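Long-range contacts in 5-ketofructose reductase (Gluconobacter sp., PDB 7COK), which reduces 5-ketofructose as a novel class of the shikimate dehydrogenase family, probably with a nicotinamide cofactor held in its Rossmann-type domain: residues Ile9-Phe14 with Glu61-Asn66; Pro22-Val27 with Tyr40-Val45; Leu36-Ile41 with Ile262-Thr267; Ala91-Ala96 with Asn106-Gly111; Leu252-Val257 with Leu268-Met273. All coordinates share one frame; numbering follows the deposited sequence.

How the interactions relate
Interactions 1 to 4 reach the mixed sheet of the N-terminal domain. Interaction 1 is a buried pairing of parallel strands, with backbone hydrogen bonds and an aromatic cluster. Interaction 2, also buried, lays helix 23-34 on strand 38-44 without any hydrogen bond between its segments. Interaction 3 uses the same strand and shares Tyr40, but meets the end of helix 248-264 and is partly buried. Tyr40 OH bonds to Asn66 OD1, linking strand 38-44 to interaction 1. Interaction 4, a buried polar side-chain network whose centre lies about 7 Å from that of the chain, joins the sheet where Asn66 ND2 bonds to Asn93 O. Interaction 5 is partly buried, apolar helix packing, meeting interaction 2 through Met26.

Interaction 1: residues Ile9-Phe14 with Glu61-Asn66; sequences ILTGSF and EWVGFN
Gly12 and Ser13 of strand 9-15 run beside Phe65 and Asn66 of strand 64-67 as parallel neighbours in the mixed sheet of the N-terminal domain, the two short segments 26° apart in direction. Asn66 N gives a hydrogen bond to Gly12 O (2.8 Å), and Asn66 O takes one from Phe14 N (2.9 Å), so both bonds flank the Ser13-Asn66 bridge. Further back, Val63 N bonds to Leu10 O.

The tight part is an aromatic cluster of Phe14, Trp62 and Phe65. With CG anti to the carbonyl carbon (chi1 -56°), the Phe14 side chain starts out beside its bonded N; its CE2 stands 3.5 Å above the Phe65 ring plane, over the centre. Phe14 and Trp62 meet tip to tip, CE1 to CZ3 at 3.9 Å, with planes turned 36°. Leu10 CB lies over the face of the indole five-membered ring, a CH-pi contact. A beta carbon at Gly12 would fall 2.9 Å from Trp62 CZ3, a clash. Helix 50-59 and Met60 of the second subunit also pack on this cluster, and the buried Trp62 NE1 has no hydrogen-bond partner in the model.

The other end is the solvent side, where Ile9 and Val63 are partly exposed. Ile9 CG2 still touches Val63 CG2 at 3.7 Å, but a water spans the backbones, donating to Glu61 O and accepting from Leu10 N at 3.0 Å.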
# COMPACT_ATOMS: atom_id res chain seq x y z
N ILE A 9 -3.61 -7.70 3.76
CA ILE A 9 -4.21 -6.74 4.69
C ILE A 9 -3.37 -5.46 4.57
O ILE A 9 -2.13 -5.53 4.53
CB ILE A 9 -4.17 -7.27 6.15
CG1 ILE A 9 -5.02 -8.56 6.32
CG2 ILE A 9 -4.55 -6.16 7.13
CD1 ILE A 9 -4.73 -9.39 7.56
N LEU A 10 -4.04 -4.31 4.47
CA LEU A 10 -3.34 -3.05 4.26
C LEU A 10 -3.43 -2.17 5.48
O LEU A 10 -4.50 -1.98 6.06
CB LEU A 10 -3.90 -2.30 3.04
CG LEU A 10 -3.78 -3.09 1.72
CD1 LEU A 10 -4.51 -2.35 0.61
CD2 LEU A 10 -2.31 -3.35 1.36
N THR A 11 -2.26 -1.66 5.87
CA THR A 11 -2.07 -0.67 6.91
C THR A 11 -1.03 0.31 6.36
O THR A 11 -0.46 0.06 5.28
CB THR A 11 -1.54 -1.31 8.23
OG1 THR A 11 -0.26 -1.93 8.00
CG2 THR A 11 -2.51 -2.34 8.79
N GLY A 12 -0.77 1.42 7.06
CA GLY A 12 0.33 2.28 6.64
C GLY A 12 0.38 3.55 7.44
O GLY A 12 -0.08 3.57 8.58
N SER A 13 0.91 4.60 6.81
CA SER A 13 1.18 5.86 7.50
C SER A 13 1.02 7.06 6.59
O SER A 13 1.32 6.98 5.40
CB SER A 13 2.61 5.82 8.06
OG SER A 13 3.04 7.08 8.56
N PHE A 14 0.53 8.16 7.16
CA PHE A 14 0.46 9.44 6.47
C PHE A 14 1.33 10.41 7.26
O PHE A 14 1.16 10.59 8.47
CB PHE A 14 -0.97 9.97 6.43
CG PHE A 14 -1.97 9.03 5.83
CD1 PHE A 14 -1.63 8.18 4.73
CD2 PHE A 14 -3.29 9.01 6.30
CE1 PHE A 14 -2.58 7.33 4.17
CE2 PHE A 14 -4.24 8.15 5.73
CZ PHE A 14 -3.90 7.32 4.68
N GLU A 61 -9.97 0.05 1.66
CA GLU A 61 -10.26 -0.99 2.66
C GLU A 61 -9.03 -1.37 3.51
O GLU A 61 -8.87 -2.52 3.94
CB GLU A 61 -10.96 -2.21 2.03
CG GLU A 61 -12.24 -1.75 1.30
CD GLU A 61 -13.25 -2.83 0.98
OE1 GLU A 61 -13.02 -4.02 1.28
OE2 GLU A 61 -14.31 -2.46 0.42
N TRP A 62 -8.17 -0.40 3.78
CA TRP A 62 -7.19 -0.55 4.86
C TRP A 62 -7.87 -0.83 6.20
O TRP A 62 -9.04 -0.47 6.40
CB TRP A 62 -6.38 0.73 4.98
CG TRP A 62 -5.49 1.12 3.80
CD1 TRP A 62 -5.66 0.79 2.47
CD2 TRP A 62 -4.36 1.98 3.85
NE1 TRP A 62 -4.67 1.36 1.70
CE2 TRP A 62 -3.87 2.11 2.51
CE3 TRP A 62 -3.69 2.65 4.90
CZ2 TRP A 62 -2.74 2.90 2.19
CZ3 TRP A 62 -2.56 3.43 4.58
CH2 TRP A 62 -2.10 3.55 3.23
N VAL A 63 -7.13 -1.44 7.12
CA VAL A 63 -7.67 -1.70 8.46
C VAL A 63 -7.18 -0.71 9.49
O VAL A 63 -7.68 -0.66 10.62
CB VAL A 63 -7.43 -3.16 8.93
CG1 VAL A 63 -8.04 -4.14 7.92
CG2 VAL A 63 -5.95 -3.42 9.11
N GLY A 64 -6.19 0.09 9.12
CA GLY A 64 -5.63 1.08 10.01
C GLY A 64 -4.52 1.87 9.37
O GLY A 64 -4.01 1.48 8.33
N PHE A 65 -4.18 2.98 10.01
CA PHE A 65 -3.01 3.76 9.60
C PHE A 65 -2.51 4.61 10.75
O PHE A 65 -3.27 4.90 11.65
CB PHE A 65 -3.33 4.64 8.38
CG PHE A 65 -4.46 5.61 8.57
CD1 PHE A 65 -4.22 6.91 9.06
CD2 PHE A 65 -5.77 5.25 8.22
CE1 PHE A 65 -5.29 7.82 9.22
CE2 PHE A 65 -6.83 6.17 8.35
CZ PHE A 65 -6.59 7.45 8.85
N ASN A 66 -1.22 4.95 10.71
CA ASN A 66 -0.63 5.98 11.58
C ASN A 66 -0.64 7.33 10.94
O ASN A 66 -0.65 7.46 9.71
CB ASN A 66 0.82 5.61 11.89
CG ASN A 66 0.93 4.35 12.71
OD1 ASN A 66 1.66 3.43 12.34
ND2 ASN A 66 0.17 4.27 13.80
O HOH W 1 -7.01 -4.53 4.26

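Interaction 2: residues Pro22-Val27 with Tyr40-Val45; sequences PTVAMV and YINCDV
The phenol ring of Tyr40 is the flat group of this contact; Thr23 and Val24 of helix 23-34 cross its side chain obliquely, Val27 at about a right angle. Val24 CB lies 3.7 Å from CD1 of the Tyr40 ring, while Val27 CG1 reaches CD2 of that ring at 3.9 Å. Thr23 takes the far end, its CG2 3.5 Å from Tyr40 OH.

The first torsion of Tyr40 puts CG anti to the backbone N (chi1 -171°), and the ring extends from the strand to the helix. Val24 CG2, likewise anti to its own N, comes within 3.3 Å of Tyr40 O, and Val24 CB also touches Asn42 CB. Helix and strand belong to the beta-alpha-beta unit of strand 9-15, helix 23-34 and strand 38-44; their short segments run antiparallel at 177°, with axes 8.3 Å apart.

The polar ends find partners elsewhere: Tyr40 OH bonds to Asn66 OD1, Thr23 OG1 to Asn21 OD1, and Asn42 ND2 to Cys18 O and Phe6 O of the second subunit. A phenylalanine in place of Tyr40 lacks the hydroxyl and would probably leave Asn66 OD1 without that mate and Thr23 CG2 with a gap beside it. Within these segments the contact is van der Waals packing; the helix-strand polar tie lies just beyond, Tyr40 N to Glu28 OE2, while the hydroxyl spans strand 9-15 to Asn66 of strand 64-67.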
# COMPACT_ATOMS: atom_id res chain seq x y z
N PRO A 22 11.41 4.75 10.01
CA PRO A 22 11.66 3.31 9.84
C PRO A 22 10.51 2.37 10.29
O PRO A 22 10.70 1.16 10.35
CB PRO A 22 12.90 3.08 10.71
CG PRO A 22 12.81 4.10 11.78
CD PRO A 22 11.98 5.27 11.27
N THR A 23 9.35 2.93 10.62
CA THR A 23 8.24 2.17 11.21
C THR A 23 7.83 1.05 10.25
O THR A 23 7.57 -0.08 10.66
CB THR A 23 7.04 3.10 11.54
OG1 THR A 23 7.47 4.11 12.47
CG2 THR A 23 5.94 2.32 12.18
N VAL A 24 7.83 1.37 8.95
CA VAL A 24 7.54 0.39 7.90
C VAL A 24 8.38 -0.88 8.06
O VAL A 24 7.83 -1.98 8.02
CB VAL A 24 7.62 0.99 6.45
CG1 VAL A 24 8.98 1.61 6.15
CG2 VAL A 24 7.29 -0.07 5.39
N ALA A 25 9.68 -0.73 8.26
CA ALA A 25 10.57 -1.87 8.37
C ALA A 25 10.30 -2.63 9.66
O ALA A 25 10.25 -3.86 9.67
CB ALA A 25 12.02 -1.42 8.28
N MET A 26 10.12 -1.89 10.75
CA MET A 26 9.84 -2.52 12.02
C MET A 26 8.55 -3.36 11.97
O MET A 26 8.53 -4.54 12.31
CB MET A 26 9.78 -1.46 13.11
CG MET A 26 9.54 -2.05 14.49
SD MET A 26 9.26 -0.80 15.74
CE MET A 26 7.64 -0.18 15.30
N VAL A 27 7.48 -2.73 11.53
CA VAL A 27 6.17 -3.36 11.55
C VAL A 27 6.15 -4.54 10.56
O VAL A 27 5.66 -5.58 10.91
CB VAL A 27 5.07 -2.32 11.25
CG1 VAL A 27 3.73 -3.01 11.07
CG2 VAL A 27 4.99 -1.33 12.41
N TYR A 40 2.55 -2.60 5.31
CA TYR A 40 2.53 -1.25 5.87
C TYR A 40 3.01 -0.33 4.77
O TYR A 40 4.17 -0.41 4.34
CB TYR A 40 3.47 -1.21 7.05
CG TYR A 40 3.40 0.08 7.88
CD1 TYR A 40 4.10 1.22 7.49
CD2 TYR A 40 2.66 0.13 9.05
CE1 TYR A 40 4.07 2.38 8.26
CE2 TYR A 40 2.62 1.29 9.81
CZ TYR A 40 3.34 2.40 9.41
OH TYR A 40 3.31 3.57 10.19
N ILE A 41 2.13 0.58 4.35
CA ILE A 41 2.40 1.50 3.26
C ILE A 41 2.74 2.90 3.78
O ILE A 41 1.87 3.62 4.27
CB ILE A 41 1.19 1.54 2.26
CG1 ILE A 41 0.71 0.12 1.85
CG2 ILE A 41 1.53 2.41 1.06
CD1 ILE A 41 1.76 -0.85 1.36
N ASN A 42 4.02 3.27 3.65
CA ASN A 42 4.53 4.55 4.15
C ASN A 42 4.34 5.63 3.08
O ASN A 42 5.03 5.65 2.05
CB ASN A 42 6.02 4.37 4.48
CG ASN A 42 6.63 5.60 5.15
OD1 ASN A 42 5.96 6.32 5.85
ND2 ASN A 42 7.94 5.79 4.95
N CYS A 43 3.36 6.51 3.32
CA CYS A 43 2.95 7.52 2.32
C CYS A 43 3.36 8.92 2.71
O CYS A 43 3.24 9.32 3.86
CB CYS A 43 1.44 7.52 2.17
SG CYS A 43 0.72 5.94 1.68
N ASP A 44 3.84 9.67 1.72
CA ASP A 44 4.15 11.05 1.95
C ASP A 44 2.92 11.87 1.58
O ASP A 44 2.62 12.05 0.40
CB ASP A 44 5.38 11.48 1.17
CG ASP A 44 6.02 12.68 1.76
OD1 ASP A 44 5.42 13.76 1.65
OD2 ASP A 44 7.11 12.56 2.35
N VAL A 45 2.22 12.35 2.60
CA VAL A 45 0.94 13.01 2.42
C VAL A 45 1.09 14.45 2.89
O VAL A 45 1.46 14.69 4.04
CB VAL A 45 -0.18 12.30 3.23
CG1 VAL A 45 -1.48 13.06 3.15
CG2 VAL A 45 -0.41 10.87 2.74

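Interaction 3: residues Leu36-Ile41 with Ile262-Thr267; sequences LDARYI and IWLGRT
Leu36, Ala38 and Tyr40, on and just before strand 38-44 of the substrate-binding-type domain, meet the last turn of helix 248-264 and the residues just after it, where a C-terminal helix packs back onto the N-terminal domain. The touching parts run 147° apart, and no hydrogen bond crosses between them.

At the buried end, Tyr40 CE2 comes in at the edge of the Trp263 indole, in its plane, 3.8 Å from CH2. The first torsion of Trp263 sets CG anti to the carbonyl carbon (chi1 -65°), on a side chain that leaves the helix in the direction of strand 38-44.

Toward the surface the contact becomes aliphatic. Leu36 CD1 touches Leu264 CD1 at 3.9 Å and the CD methylene of Arg266 at 4.0 Å; Ala38 CB is more distant, 4.4 Å from the same Leu264 CD1. Gly265, with positive phi (65°), turns the chain away from the helix. The bent side chain of Arg266 then folds back, NH1 giving a hydrogen bond to Leu264 O at 2.9 Å, nearly in line with the carbonyl. Arg266 also touches a crystal neighbour, so its exact pose may owe something to the lattice.

Around this contact, Leu264 rests also on Ile9 of strand 9-15, and Trp263 is bordered by Tyr31 of helix 23-34 and Cys94 of strand 94-98.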
# COMPACT_ATOMS: atom_id res chain seq x y z
N LEU A 36 1.97 -13.24 8.71
CA LEU A 36 0.75 -12.50 8.43
C LEU A 36 0.91 -11.86 7.08
O LEU A 36 1.94 -11.21 6.80
CB LEU A 36 0.53 -11.43 9.51
CG LEU A 36 -0.78 -11.28 10.28
CD1 LEU A 36 -0.88 -9.85 10.82
CD2 LEU A 36 -2.01 -11.64 9.47
N ASP A 37 -0.08 -12.07 6.21
CA ASP A 37 -0.06 -11.43 4.90
C ASP A 37 -0.63 -10.02 5.05
O ASP A 37 -1.80 -9.74 4.75
CB ASP A 37 -0.80 -12.24 3.85
CG ASP A 37 -0.81 -11.56 2.49
OD1 ASP A 37 0.06 -10.67 2.26
OD2 ASP A 37 -1.68 -11.89 1.66
N ALA A 38 0.22 -9.14 5.54
CA ALA A 38 -0.14 -7.75 5.82
C ALA A 38 1.01 -6.88 5.34
O ALA A 38 2.16 -7.32 5.30
CB ALA A 38 -0.42 -7.53 7.32
N ARG A 39 0.68 -5.64 4.97
CA ARG A 39 1.66 -4.68 4.47
C ARG A 39 1.46 -3.36 5.20
O ARG A 39 0.37 -3.03 5.60
CB ARG A 39 1.46 -4.47 2.98
CG ARG A 39 1.56 -5.75 2.16
CD ARG A 39 1.42 -5.47 0.68
NE ARG A 39 2.68 -4.94 0.18
CZ ARG A 39 2.95 -4.71 -1.09
NH1 ARG A 39 2.05 -4.95 -2.03
NH2 ARG A 39 4.14 -4.23 -1.41
N TYR A 40 2.55 -2.60 5.31
CA TYR A 40 2.53 -1.25 5.87
C TYR A 40 3.01 -0.33 4.77
O TYR A 40 4.17 -0.41 4.34
CB TYR A 40 3.47 -1.21 7.05
CG TYR A 40 3.40 0.08 7.88
CD1 TYR A 40 4.10 1.22 7.49
CD2 TYR A 40 2.66 0.13 9.05
CE1 TYR A 40 4.07 2.38 8.26
CE2 TYR A 40 2.62 1.29 9.81
CZ TYR A 40 3.34 2.40 9.41
OH TYR A 40 3.31 3.57 10.19
N ILE A 41 2.13 0.58 4.35
CA ILE A 41 2.40 1.50 3.26
C ILE A 41 2.74 2.90 3.78
O ILE A 41 1.87 3.62 4.27
CB ILE A 41 1.19 1.54 2.26
CG1 ILE A 41 0.71 0.12 1.85
CG2 ILE A 41 1.53 2.41 1.06
CD1 ILE A 41 1.76 -0.85 1.36
N ILE A 262 -4.38 -2.99 18.01
CA ILE A 262 -5.59 -2.19 17.72
C ILE A 262 -6.12 -2.51 16.32
O ILE A 262 -7.31 -2.68 16.14
CB ILE A 262 -5.33 -0.67 17.91
CG1 ILE A 262 -5.16 -0.36 19.42
CG2 ILE A 262 -6.46 0.19 17.33
CD1 ILE A 262 -4.59 1.01 19.73
N TRP A 263 -5.22 -2.57 15.35
CA TRP A 263 -5.62 -2.78 13.96
C TRP A 263 -6.11 -4.18 13.61
O TRP A 263 -7.07 -4.35 12.84
CB TRP A 263 -4.45 -2.47 13.03
CG TRP A 263 -4.01 -1.05 13.03
CD1 TRP A 263 -4.75 0.05 13.40
CD2 TRP A 263 -2.78 -0.56 12.54
NE1 TRP A 263 -4.00 1.19 13.22
CE2 TRP A 263 -2.79 0.85 12.67
CE3 TRP A 263 -1.63 -1.17 12.03
CZ2 TRP A 263 -1.70 1.65 12.30
CZ3 TRP A 263 -0.56 -0.40 11.65
CH2 TRP A 263 -0.59 1.02 11.80
N LEU A 264 -5.42 -5.18 14.15
CA LEU A 264 -5.55 -6.55 13.62
C LEU A 264 -5.78 -7.62 14.65
O LEU A 264 -5.94 -8.79 14.30
CB LEU A 264 -4.31 -6.92 12.81
CG LEU A 264 -4.26 -6.30 11.43
CD1 LEU A 264 -2.87 -6.49 10.86
CD2 LEU A 264 -5.33 -6.91 10.54
N GLY A 265 -5.77 -7.25 15.93
CA GLY A 265 -5.95 -8.22 17.01
C GLY A 265 -4.85 -9.26 17.14
O GLY A 265 -5.11 -10.35 17.63
N ARG A 266 -3.65 -8.93 16.66
CA ARG A 266 -2.46 -9.78 16.79
C ARG A 266 -1.40 -9.03 17.58
O ARG A 266 -1.26 -7.80 17.42
CB ARG A 266 -1.86 -10.15 15.43
CG ARG A 266 -2.34 -11.45 14.84
CD ARG A 266 -3.30 -11.12 13.72
NE ARG A 266 -3.99 -12.31 13.26
CZ ARG A 266 -5.22 -12.32 12.79
NH1 ARG A 266 -5.95 -11.19 12.73
NH2 ARG A 266 -5.74 -13.48 12.39
N THR A 267 -0.65 -9.77 18.41
CA THR A 267 0.49 -9.23 19.16
C THR A 267 1.75 -9.67 18.42
O THR A 267 2.10 -10.87 18.43
CB THR A 267 0.46 -9.75 20.61
OG1 THR A 267 -0.72 -9.25 21.26
CG2 THR A 267 1.71 -9.31 21.40

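Interaction 4: residues Ala91-Ala96 with Asn106-Gly111; sequences AVNCVA and NTDGKG
Asn93 and Thr107 join a classic beta bulge, in which Asn93 and Cys94 both face His105, to an Asx turn, in which Asn106 OD1 accepts from Asp108 N at 3.0 Å. The contact lies between the start of strand 94-98 and the loop from strand 101-105 to helix 110-117.

Asn93 uses both ends of its amide on one residue. Its OD1 receives Thr107 N at 2.7 Å, in the carbonyl plane and on a lone pair, while its ND2 gives to Thr107 OG1 at 2.9 Å with the oxygen in the amide plane. Its CG sits between the backbone N and the carbonyl carbon (chi1 70°), which turns the amide toward Thr107. Asn106 returns a bond to the first segment: ND2 gives to Ala91 O at 2.9 Å, nearly straight at 171°, though the donor stands above the carbonyl plane, 70° out of it.

An alanine at Asn93 would probably leave Thr107 N and OG1 without these mates and the turn freer to shift against the strand. The Asp108 side chain runs antiparallel to that of Asn93, and its OD2 forms a salt bridge with Lys72. That lysine-aspartate pair resembles the one in shikimate dehydrogenase active sites, consistent with a place beside the substrate cleft. Two amides that each bond at both ends would keep the polar groups here in fixed orientation.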
# COMPACT_ATOMS: atom_id res chain seq x y z
N ALA A 91 -4.61 14.93 20.19
CA ALA A 91 -3.89 14.48 19.02
C ALA A 91 -4.07 12.97 18.87
O ALA A 91 -4.26 12.27 19.86
CB ALA A 91 -2.42 14.86 19.12
N VAL A 92 -3.98 12.50 17.62
CA VAL A 92 -4.13 11.10 17.25
C VAL A 92 -2.97 10.69 16.34
O VAL A 92 -2.62 11.39 15.37
CB VAL A 92 -5.49 10.90 16.52
CG1 VAL A 92 -5.48 9.60 15.72
CG2 VAL A 92 -6.64 10.87 17.50
N ASN A 93 -2.38 9.54 16.63
CA ASN A 93 -1.32 8.99 15.81
C ASN A 93 -1.63 7.59 15.29
O ASN A 93 -0.84 7.06 14.55
CB ASN A 93 0.01 8.96 16.57
CG ASN A 93 0.01 7.93 17.68
OD1 ASN A 93 -0.76 8.03 18.62
ND2 ASN A 93 0.85 6.93 17.57
N CYS A 94 -2.75 6.99 15.70
CA CYS A 94 -3.10 5.63 15.32
C CYS A 94 -4.59 5.55 15.09
O CYS A 94 -5.39 5.77 16.02
CB CYS A 94 -2.70 4.68 16.43
SG CYS A 94 -3.10 2.93 16.12
N VAL A 95 -4.96 5.27 13.86
CA VAL A 95 -6.37 5.21 13.46
C VAL A 95 -6.72 3.78 13.09
O VAL A 95 -6.01 3.16 12.31
CB VAL A 95 -6.68 6.17 12.27
CG1 VAL A 95 -8.15 6.04 11.81
CG2 VAL A 95 -6.37 7.61 12.66
N ALA A 96 -7.81 3.27 13.64
CA ALA A 96 -8.36 1.99 13.23
C ALA A 96 -9.54 2.25 12.32
O ALA A 96 -10.28 3.22 12.55
CB ALA A 96 -8.83 1.20 14.43
N ASN A 106 -4.37 7.59 20.58
CA ASN A 106 -3.05 8.13 20.77
C ASN A 106 -2.22 7.13 21.53
O ASN A 106 -2.61 6.70 22.59
CB ASN A 106 -3.10 9.47 21.51
CG ASN A 106 -1.76 10.16 21.52
OD1 ASN A 106 -0.77 9.64 22.06
ND2 ASN A 106 -1.70 11.31 20.90
N THR A 107 -1.11 6.71 20.94
CA THR A 107 -0.25 5.71 21.59
C THR A 107 1.15 6.25 21.90
O THR A 107 2.03 5.48 22.29
CB THR A 107 -0.12 4.44 20.75
OG1 THR A 107 0.61 4.77 19.56
CG2 THR A 107 -1.51 3.83 20.44
N ASP A 108 1.35 7.55 21.75
CA ASP A 108 2.65 8.18 21.98
C ASP A 108 3.13 8.11 23.43
O ASP A 108 4.32 8.25 23.70
CB ASP A 108 2.67 9.64 21.52
CG ASP A 108 2.74 9.78 20.01
OD1 ASP A 108 3.11 8.80 19.33
OD2 ASP A 108 2.44 10.88 19.49
N GLY A 109 2.20 7.89 24.36
CA GLY A 109 2.58 7.64 25.74
C GLY A 109 2.43 6.19 26.13
O GLY A 109 2.88 5.80 27.20
N LYS A 110 1.80 5.38 25.26
CA LYS A 110 1.49 3.98 25.61
C LYS A 110 2.70 3.05 25.47
O LYS A 110 2.77 2.06 26.19
CB LYS A 110 0.34 3.44 24.76
CG LYS A 110 -1.01 4.07 25.06
CD LYS A 110 -2.16 3.38 24.32
CE LYS A 110 -3.51 4.11 24.48
NZ LYS A 110 -3.95 4.28 25.89
N GLY A 111 3.63 3.35 24.55
CA GLY A 111 4.87 2.56 24.42
C GLY A 111 5.64 2.65 25.72
O GLY A 111 6.10 1.64 26.24

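Interaction 5: residues Leu252-Val257 with Leu268-Met273; sequences LVNQGV and LDSAVM
Val257 O, near the packed flank of helix 248-264, accepts a hydrogen bond from a water at 2.7 Å, and the same water accepts from Leu268 N at 2.8 Å. This bridge spans the two segments where no direct hydrogen bond does. Next to it, Val257 CG2 faces Leu268 O and Ser270 OG, both at van der Waals range.

Val253, one turn earlier, meets both Ser270 and Met273. Its CG1, anti to the backbone N (chi1 171°), lies 3.7 Å from Ser270 CB and 3.8 Å from Met273 CB. The nearest backbone pairs, Val253 with Met273 and Val257 with Leu268, run in opposite order along the chain, which fits a hairpin of two consecutive helices, 248-264 and 270-281. The second helix starts with Asp269 at its N-cap: OD2 accepts from Val272 N at 3.0 Å, met on the anti side of the carboxylate and 26° out of its plane.

Met273 brings its thioether to the first helix. Its SD sits 3.8 Å from Val257 CG2, and the bend at chi3 (78°) carries CE to Val253 O at 4.0 Å. Gly256 lies beside that methyl; a beta carbon there would come 3.1 Å from Met273 CE, a tight fit. Met26 of helix 23-34 packs on both Val253 and Met273, bringing the N-terminal domain to this pair of helices. Asn254 ND2 makes a weak hydrogen bond to Ser115 OG.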
# COMPACT_ATOMS: atom_id res chain seq x y z
N LEU A 252 9.36 2.44 21.31
CA LEU A 252 8.91 2.44 19.93
C LEU A 252 8.38 1.07 19.51
O LEU A 252 7.33 0.98 18.86
CB LEU A 252 10.06 2.86 19.02
CG LEU A 252 10.24 4.30 18.56
CD1 LEU A 252 11.33 4.28 17.50
CD2 LEU A 252 8.96 4.91 18.02
N VAL A 253 9.08 0.01 19.88
CA VAL A 253 8.60 -1.34 19.58
C VAL A 253 7.24 -1.57 20.21
O VAL A 253 6.31 -2.03 19.54
CB VAL A 253 9.65 -2.39 20.01
CG1 VAL A 253 9.08 -3.80 19.92
CG2 VAL A 253 10.88 -2.27 19.13
N ASN A 254 7.11 -1.21 21.49
CA ASN A 254 5.82 -1.35 22.17
C ASN A 254 4.69 -0.59 21.51
O ASN A 254 3.56 -1.06 21.47
CB ASN A 254 5.92 -0.99 23.66
CG ASN A 254 6.65 -2.05 24.46
OD1 ASN A 254 6.59 -3.24 24.12
ND2 ASN A 254 7.33 -1.63 25.52
N GLN A 255 5.00 0.60 21.02
CA GLN A 255 4.01 1.43 20.34
C GLN A 255 3.52 0.74 19.06
O GLN A 255 2.32 0.73 18.76
CB GLN A 255 4.64 2.76 19.99
CG GLN A 255 3.67 3.74 19.39
CD GLN A 255 4.14 5.17 19.54
OE1 GLN A 255 3.35 6.08 19.37
NE2 GLN A 255 5.43 5.37 19.89
N GLY A 256 4.45 0.15 18.32
CA GLY A 256 4.08 -0.64 17.12
C GLY A 256 3.26 -1.86 17.47
O GLY A 256 2.33 -2.20 16.73
N VAL A 257 3.64 -2.55 18.54
CA VAL A 257 2.88 -3.72 19.01
C VAL A 257 1.44 -3.32 19.36
O VAL A 257 0.48 -3.96 18.91
CB VAL A 257 3.56 -4.44 20.18
CG1 VAL A 257 2.64 -5.50 20.82
CG2 VAL A 257 4.87 -5.06 19.73
N LEU A 268 2.41 -8.73 17.75
CA LEU A 268 3.65 -9.03 17.02
C LEU A 268 4.82 -9.30 17.97
O LEU A 268 4.77 -8.96 19.15
CB LEU A 268 4.00 -7.95 15.99
CG LEU A 268 2.90 -7.62 14.97
CD1 LEU A 268 3.38 -6.48 14.08
CD2 LEU A 268 2.41 -8.83 14.18
N ASP A 269 5.86 -9.91 17.41
CA ASP A 269 7.05 -10.30 18.17
C ASP A 269 7.94 -9.07 18.41
O ASP A 269 8.51 -8.50 17.45
CB ASP A 269 7.80 -11.37 17.38
CG ASP A 269 8.99 -11.92 18.13
OD1 ASP A 269 8.79 -12.70 19.07
OD2 ASP A 269 10.13 -11.56 17.77
N SER A 270 8.10 -8.69 19.68
CA SER A 270 8.94 -7.54 20.04
C SER A 270 10.41 -7.73 19.69
O SER A 270 11.05 -6.77 19.25
CB SER A 270 8.82 -7.16 21.52
OG SER A 270 7.52 -6.73 21.85
N ALA A 271 10.94 -8.95 19.88
CA ALA A 271 12.36 -9.19 19.62
C ALA A 271 12.78 -8.87 18.18
O ALA A 271 13.77 -8.18 17.95
CB ALA A 271 12.77 -10.62 20.03
N VAL A 272 12.00 -9.33 17.20
CA VAL A 272 12.37 -9.09 15.81
C VAL A 272 12.14 -7.64 15.40
O VAL A 272 12.93 -7.09 14.61
CB VAL A 272 11.72 -10.08 14.82
CG1 VAL A 272 12.40 -10.06 13.46
CG2 VAL A 272 11.87 -11.48 15.34
N MET A 273 11.14 -7.00 16.00
CA MET A 273 10.90 -5.60 15.74
C MET A 273 12.07 -4.76 16.27
O MET A 273 12.60 -3.89 15.55
CB MET A 273 9.58 -5.17 16.37
CG MET A 273 8.42 -5.83 15.64
SD MET A 273 6.86 -5.58 16.49
CE MET A 273 6.50 -3.90 15.98
O HOH W 2 0.99 -6.26 17.69